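Local coordinates for glycosylation Associate Protein 1 (Streptococcus agalactiae serotype V, PDB 6OYC) that probably takes part, as one member of a three-protein Gap complex, in glycosylation and secretion of a substrate of the accessory Sec system, and belongs to a GT-B-like family, at residues G30-I35 against S257-A262; I278-D281 against I285-Q288. All blocks are in the same frame, centred on the assembly; numbering follows the deposited sequence.

Contact 1. Residues G30-I35 against S257-A262; sequences GFDDTI and SERNNA. With SO4 (sulfate ion), chain J.
Asp32 and Asp33 both turn toward Arg259, but meet it differently. Asp32 is the N-cap of helix 33-43. Its OD1 caps the helix by accepting from Ile35 N at 3.3 Å, with a weak bond from Thr34 N beside it. Its OD2 stops 4.1 Å short of Arg259 NH1, and its carboxylate stands nearly perpendicular to the guanidinium. A water spans the gap, donating to Asp32 OD2 and accepting from Arg259 NH1 at 2.9 Å. The two segments belong to the domain built on the seven-stranded parallel sheet, consistent with the GT-B-like family. One starts the helix, and the other is the loop between strand 250-255 and helix 262-267. Asp33, in the first turn of the helix, makes the salt bridge, end-on. Arg259 NH1 gives a nearly straight bond to Asp33 OD1 at 2.8 Å, and NH2 gives one to Asp33 OD2 at 2.9 Å. Both nitrogens come from the syn side, 25° and 31° out of the carboxylate plane, while the oxygens stay close to the guanidinium plane. Arg259 reaches across with CG anti to its backbone N (chi1 177°) and a bend at chi3. Ser254 OG is also hydrogen-bonded to Asp33 OD2, and Phe234 O to Arg259 NE.

Contact 2. Residues I278-D281 against I285-Q288; sequences IICD and IAAQ
Cys280 closes strand 277-280 and faces helix 283-292, where Ala286 and Ile285 receive it. Its CA lies 6.4 Å from the CA of Ala286, the nearest such pair between the segments. The CB points toward the helix and comes near only the CG2 branch of Ile285, without close contact. The sulfur does the touching. With chi1 at 50°, SG sits between the backbone N and the carbonyl carbon of its own residue. From there SG reaches Ala286 CB at 3.7 Å, and Ala286 CA is equally near. A second, looser approach is to the CG2 branch of Ile285, 4.3 Å from Cys280 SG. The contact is part of the beta-alpha-beta unit formed by strand 277-280, helix 283-292 and strand 297-299, at one border of the seven-stranded parallel sheet. Val255 of the neighbouring strand 250-255 also touches the side chains of Cys280 and Ile285. The backbone of Cys280 is hydrogen-bonded to Val298 in the next strand. All three residues that meet here are buried. A small methyl lets the helix backbone come close to the sulfur, and the contact between the side chains is apolar packing of sulfur against carbon.

Contacts 1 and 2 lie 12 Å apart, centre to centre, beside the same seven-stranded parallel sheet. Strands 250-255 and 277-280 are neighbours in it, and the loops after them meet. Ser257 OG lies 2.8 Å from Asp281 OD2, probably a hydrogen bond. Ser257 CB also packs 4.1 Å from Ile285 CD1. The centre of polar contact 1 is about 9 Å, and that of apolar contact 2 about 21 Å, from the centre of the chain. A sulfate, probably from the crystallisation liquor, is bound by Asn260 ND2 and Asn261 N together with Gln236 N and Asn264 ND2. Glycerol, probably of like origin, lies about 4 Å from the Asp32 side chain and about 5 Å from that of Ala286.

Contact 1. Residues G30-I35 against S257-A262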
# COMPACT_ATOMS: atom_id res chain seq x y z
N GLY A 30 0.76 -0.80 0.60
CA GLY A 30 0.18 0.46 0.20
C GLY A 30 -0.28 1.31 1.35
O GLY A 30 0.33 1.29 2.43
N PHE A 31 -1.38 2.04 1.14
CA PHE A 31 -1.89 3.02 2.10
C PHE A 31 -1.99 2.41 3.50
O PHE A 31 -2.53 1.31 3.67
CB PHE A 31 -3.26 3.52 1.63
CG PHE A 31 -3.90 4.49 2.57
CD1 PHE A 31 -3.60 5.84 2.50
CD2 PHE A 31 -4.77 4.04 3.56
CE1 PHE A 31 -4.17 6.74 3.39
CE2 PHE A 31 -5.35 4.93 4.45
CZ PHE A 31 -5.05 6.29 4.36
N ASP A 32 -1.46 3.10 4.51
CA ASP A 32 -1.52 2.54 5.86
C ASP A 32 -1.59 3.67 6.88
O ASP A 32 -1.73 4.84 6.52
CB ASP A 32 -0.34 1.59 6.11
CG ASP A 32 0.99 2.32 6.28
OD1 ASP A 32 1.04 3.56 6.20
OD2 ASP A 32 2.01 1.62 6.51
N ASP A 33 -1.43 3.30 8.16
CA ASP A 33 -1.60 4.26 9.25
C ASP A 33 -0.57 5.38 9.19
O ASP A 33 -0.89 6.53 9.53
CB ASP A 33 -1.55 3.52 10.60
CG ASP A 33 -0.30 2.64 10.76
OD1 ASP A 33 0.16 2.05 9.76
OD2 ASP A 33 0.21 2.54 11.91
N THR A 34 0.65 5.10 8.75
CA THR A 34 1.64 6.17 8.69
C THR A 34 1.25 7.23 7.67
O THR A 34 1.36 8.43 7.94
CB THR A 34 3.02 5.61 8.35
OG1 THR A 34 3.37 4.61 9.31
CG2 THR A 34 4.08 6.72 8.35
N ILE A 35 0.79 6.80 6.48
CA ILE A 35 0.34 7.76 5.48
C ILE A 35 -0.80 8.60 6.04
O ILE A 35 -0.79 9.83 5.97
CB ILE A 35 -0.11 7.03 4.19
CG1 ILE A 35 1.00 6.14 3.62
CG2 ILE A 35 -0.69 8.05 3.19
CD1 ILE A 35 2.10 6.88 2.96
N SER A 257 -4.61 -2.68 12.11
CA SER A 257 -5.12 -4.05 12.10
C SER A 257 -4.62 -4.86 10.89
O SER A 257 -4.46 -6.08 11.00
CB SER A 257 -6.65 -4.03 12.12
OG SER A 257 -7.16 -3.35 10.98
N GLU A 258 -4.38 -4.23 9.73
CA GLU A 258 -3.90 -5.00 8.59
C GLU A 258 -2.49 -5.55 8.83
O GLU A 258 -2.16 -6.62 8.31
CB GLU A 258 -3.92 -4.14 7.32
CG GLU A 258 -3.41 -4.83 6.05
CD GLU A 258 -3.08 -3.85 4.91
OE1 GLU A 258 -3.69 -3.96 3.82
OE2 GLU A 258 -2.22 -2.95 5.10
N ARG A 259 -1.68 -4.85 9.62
CA ARG A 259 -0.29 -5.22 9.94
C ARG A 259 -0.16 -5.95 11.26
O ARG A 259 0.67 -6.85 11.39
CB ARG A 259 0.57 -3.96 10.00
CG ARG A 259 2.02 -4.19 10.39
CD ARG A 259 2.79 -2.86 10.43
NE ARG A 259 2.33 -1.99 11.51
CZ ARG A 259 1.71 -0.82 11.32
NH1 ARG A 259 1.48 -0.37 10.09
NH2 ARG A 259 1.32 -0.10 12.37
N ASN A 260 -0.95 -5.60 12.26
CA ASN A 260 -0.66 -6.03 13.62
C ASN A 260 -1.59 -7.15 14.05
O ASN A 260 -2.80 -7.08 13.85
CB ASN A 260 -0.75 -4.83 14.56
CG ASN A 260 0.35 -3.83 14.29
OD1 ASN A 260 0.11 -2.63 14.11
ND2 ASN A 260 1.58 -4.33 14.19
N ASN A 261 -1.00 -8.19 14.63
CA ASN A 261 -1.74 -9.19 15.38
C ASN A 261 -2.04 -8.66 16.79
O ASN A 261 -1.12 -8.41 17.58
CB ASN A 261 -0.94 -10.48 15.43
CG ASN A 261 -1.73 -11.64 15.96
OD1 ASN A 261 -2.51 -11.49 16.90
ND2 ASN A 261 -1.55 -12.80 15.35
N ALA A 262 -3.33 -8.50 17.10
CA ALA A 262 -3.74 -7.98 18.40
C ALA A 262 -3.10 -8.75 19.56
O ALA A 262 -2.65 -8.15 20.55
CB ALA A 262 -5.26 -8.03 18.51
S SO4 J . 3.41 -7.63 14.99
O1 SO4 J . 4.31 -6.47 15.02
O2 SO4 J . 3.75 -8.57 16.06
O3 SO4 J . 2.02 -7.17 15.17
O4 SO4 J . 3.51 -8.28 13.67
O HOH W 1 1.96 -1.34 7.40

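Contact 2. Residues I278-D281 against I285-Q288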
# COMPACT_ATOMS: atom_id res chain seq x y z
N ILE A 278 -1.41 5.60 22.56
CA ILE A 278 -1.57 4.57 21.55
C ILE A 278 -2.67 4.99 20.59
O ILE A 278 -3.72 5.47 21.02
CB ILE A 278 -1.88 3.20 22.17
CG1 ILE A 278 -0.72 2.76 23.08
CG2 ILE A 278 -2.11 2.17 21.09
CD1 ILE A 278 -1.12 1.77 24.13
N ILE A 279 -2.41 4.85 19.29
CA ILE A 279 -3.38 5.06 18.23
C ILE A 279 -3.74 3.70 17.64
O ILE A 279 -2.85 2.87 17.41
CB ILE A 279 -2.84 5.95 17.10
CG1 ILE A 279 -2.52 7.36 17.58
CG2 ILE A 279 -3.83 6.00 15.93
CD1 ILE A 279 -1.64 8.10 16.59
N CYS A 280 -5.02 3.49 17.33
CA CYS A 280 -5.31 2.41 16.40
C CYS A 280 -6.49 2.75 15.52
O CYS A 280 -7.27 3.67 15.79
CB CYS A 280 -5.55 1.07 17.10
SG CYS A 280 -6.70 1.19 18.39
N ASP A 281 -6.60 1.99 14.43
CA ASP A 281 -7.65 2.17 13.45
C ASP A 281 -8.95 1.47 13.83
O ASP A 281 -9.98 1.70 13.18
CB ASP A 281 -7.18 1.66 12.08
CG ASP A 281 -6.84 0.18 12.08
OD1 ASP A 281 -6.18 -0.30 13.02
OD2 ASP A 281 -7.26 -0.53 11.14
N ILE A 285 -10.14 -3.38 18.73
CA ILE A 285 -8.76 -3.43 19.21
C ILE A 285 -8.54 -2.38 20.28
O ILE A 285 -7.90 -2.63 21.31
CB ILE A 285 -7.77 -3.26 18.04
CG1 ILE A 285 -7.79 -4.48 17.10
CG2 ILE A 285 -6.37 -3.05 18.57
CD1 ILE A 285 -6.56 -4.57 16.19
N ALA A 286 -9.07 -1.17 20.06
CA ALA A 286 -8.89 -0.10 21.05
C ALA A 286 -9.40 -0.55 22.40
O ALA A 286 -8.75 -0.31 23.43
CB ALA A 286 -9.63 1.16 20.60
N ALA A 287 -10.56 -1.22 22.41
CA ALA A 287 -11.18 -1.68 23.65
C ALA A 287 -10.32 -2.73 24.34
O ALA A 287 -10.11 -2.67 25.56
CB ALA A 287 -12.57 -2.23 23.35
N GLN A 288 -9.83 -3.72 23.59
CA GLN A 288 -8.90 -4.68 24.19
C GLN A 288 -7.71 -3.97 24.81
O GLN A 288 -7.30 -4.30 25.93
CB GLN A 288 -8.42 -5.70 23.17
CG GLN A 288 -9.46 -6.71 22.69
CD GLN A 288 -8.87 -7.63 21.63
OE1 GLN A 288 -8.92 -7.33 20.44
NE2 GLN A 288 -8.29 -8.74 22.07